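Side-chain contact in 3-guanidinopropionase (Pseudomonas aeruginosa, PDB 3NIQ), which hydrolyses 3-guanidinopropanoate to beta-alanine and urea with two manganese ions per subunit, and assembles as a homohexamer of the arginase family: residues Q7-A11 with A12-R16. Numbering follows the deposited sequence.
Sequences QPLDA and AEIPR
Asp10 O receives two backbone N-H groups, from Glu13 N at 2.9 Å and Ile14 N at 2.8 Å. The first closes a type I beta-turn, its corners Ala11 and Ala12 both helical in phi and psi; the second makes the i to i+4 bond of an alpha-turn. Ile14 N lies in the carbonyl plane with a C=O...N angle of 158°, whereas Glu13 N stands above that plane, 49° out of it. Asp10 CG, anti to its own N (chi1 -167°) and beside the carbonyl carbon, brings OD1 to the N-H two residues on, a weak Asx turn with Ala12 N at 3.3 Å. Ala11 CA adds a nearly straight C-H...O contact to Ile14 O, 3.4 Å away. Flanking the turn, Leu9 CD2 meets Ile14 CD1 at 3.9 Å, methyl against methyl. Ala11 CB sits over one face of the Arg16 guanidinium, nearest NH2 at 3.6 Å and displaced toward its rim. Ser66 O holds Arg16 NH1, and Arg25 NH2 donates to Ile14 O. Pro15 touches Phe158 of a second subunit and Pro95 of a third. Far from the manganese site, this N-terminal loop packs Pro8 on Tyr80 of helix 79-82 and precedes strand 37-42.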
loop_
_atom_site.group_PDB
_atom_site.type_symbol
_atom_site.label_atom_id
_atom_site.label_comp_id
_atom_site.label_asym_id
_atom_site.label_seq_id
_atom_site.Cartn_x
_atom_site.Cartn_y
_atom_site.Cartn_z
ATOM N N GLN A 7 -5.966 -32.158 -14.903
ATOM C CA GLN A 7 -7.056 -31.293 -14.482
ATOM C C GLN A 7 -6.536 -30.455 -13.312
ATOM O O GLN A 7 -5.682 -30.921 -12.553
ATOM C CB GLN A 7 -8.290 -32.106 -14.023
ATOM C CG GLN A 7 -8.993 -32.971 -15.098
ATOM C CD GLN A 7 -9.748 -32.170 -16.153
ATOM O OE1 GLN A 7 -10.287 -31.102 -15.887
ATOM N NE2 GLN A 7 -9.796 -32.702 -17.361
ATOM N N PRO A 8 -7.052 -29.222 -13.165
ATOM C CA PRO A 8 -6.708 -28.369 -12.027
ATOM C C PRO A 8 -7.117 -29.048 -10.728
ATOM O O PRO A 8 -7.994 -29.908 -10.758
ATOM C CB PRO A 8 -7.608 -27.134 -12.220
ATOM C CG PRO A 8 -8.016 -27.152 -13.652
ATOM C CD PRO A 8 -8.075 -28.605 -14.035
ATOM N N LEU A 9 -6.524 -28.653 -9.602
ATOM C CA LEU A 9 -6.998 -29.123 -8.300
ATOM C C LEU A 9 -8.511 -28.894 -8.184
ATOM O O LEU A 9 -9.026 -27.847 -8.578
ATOM C CB LEU A 9 -6.250 -28.432 -7.149
ATOM C CG LEU A 9 -4.751 -28.725 -6.954
ATOM C CD1 LEU A 9 -4.118 -27.839 -5.846
ATOM C CD2 LEU A 9 -4.501 -30.203 -6.656
ATOM N N ASP A 10 -9.229 -29.885 -7.670
ATOM C CA ASP A 10 -10.679 -29.768 -7.539
ATOM C C ASP A 10 -11.080 -28.807 -6.399
ATOM O O ASP A 10 -10.866 -29.109 -5.217
ATOM C CB ASP A 10 -11.291 -31.152 -7.324
ATOM C CG ASP A 10 -12.804 -31.164 -7.500
ATOM O OD1 ASP A 10 -13.417 -30.113 -7.812
ATOM O OD2 ASP A 10 -13.376 -32.258 -7.325
ATOM N N ALA A 11 -11.652 -27.659 -6.773
ATOM C CA ALA A 11 -11.997 -26.593 -5.818
ATOM C C ALA A 11 -13.142 -26.976 -4.882
ATOM O O ALA A 11 -13.382 -26.317 -3.869
ATOM C CB ALA A 11 -12.328 -25.303 -6.549
ATOM N N ALA A 12 -13.861 -28.037 -5.236
ATOM C CA ALA A 12 -14.919 -28.569 -4.377
ATOM C C ALA A 12 -14.300 -29.316 -3.192
ATOM O O ALA A 12 -14.996 -29.660 -2.237
ATOM C CB ALA A 12 -15.816 -29.489 -5.182
ATOM N N GLU A 13 -12.986 -29.542 -3.264
ATOM C CA GLU A 13 -12.247 -30.348 -2.298
ATOM C C GLU A 13 -11.054 -29.587 -1.702
ATOM O O GLU A 13 -10.688 -29.804 -0.545
ATOM C CB GLU A 13 -11.720 -31.607 -3.003
ATOM C CG GLU A 13 -11.297 -32.752 -2.083
ATOM C CD GLU A 13 -12.446 -33.714 -1.777
ATOM O OE1 GLU A 13 -12.451 -34.323 -0.679
ATOM O OE2 GLU A 13 -13.341 -33.861 -2.639
ATOM N N ILE A 14 -10.423 -28.740 -2.514
ATOM C CA ILE A 14 -9.236 -28.002 -2.101
ATOM C C ILE A 14 -9.496 -26.522 -2.362
ATOM O O ILE A 14 -9.589 -26.104 -3.515
ATOM C CB ILE A 14 -7.955 -28.485 -2.833
ATOM C CG1 ILE A 14 -7.711 -29.986 -2.568
ATOM C CG2 ILE A 14 -6.730 -27.686 -2.346
ATOM C CD1 ILE A 14 -6.746 -30.665 -3.562
ATOM N N PRO A 15 -9.652 -25.725 -1.290
ATOM C CA PRO A 15 -10.095 -24.344 -1.527
ATOM C C PRO A 15 -9.023 -23.584 -2.314
ATOM O O PRO A 15 -7.854 -23.976 -2.294
ATOM C CB PRO A 15 -10.266 -23.771 -0.125
ATOM C CG PRO A 15 -10.158 -24.970 0.835
ATOM C CD PRO A 15 -9.316 -25.973 0.123
ATOM N N ARG A 16 -9.434 -22.535 -3.014
ATOM C CA ARG A 16 -8.584 -21.861 -3.997
ATOM C C ARG A 16 -7.370 -21.146 -3.396
ATOM O O ARG A 16 -6.455 -20.746 -4.120
ATOM C CB ARG A 16 -9.425 -20.883 -4.827
ATOM C CG ARG A 16 -10.464 -21.585 -5.655
ATOM C CD ARG A 16 -11.359 -20.614 -6.418
ATOM N NE ARG A 16 -12.324 -21.356 -7.235
ATOM C CZ ARG A 16 -12.026 -22.073 -8.329
ATOM N NH1 ARG A 16 -10.774 -22.172 -8.797
ATOM N NH2 ARG A 16 -12.997 -22.703 -8.974
#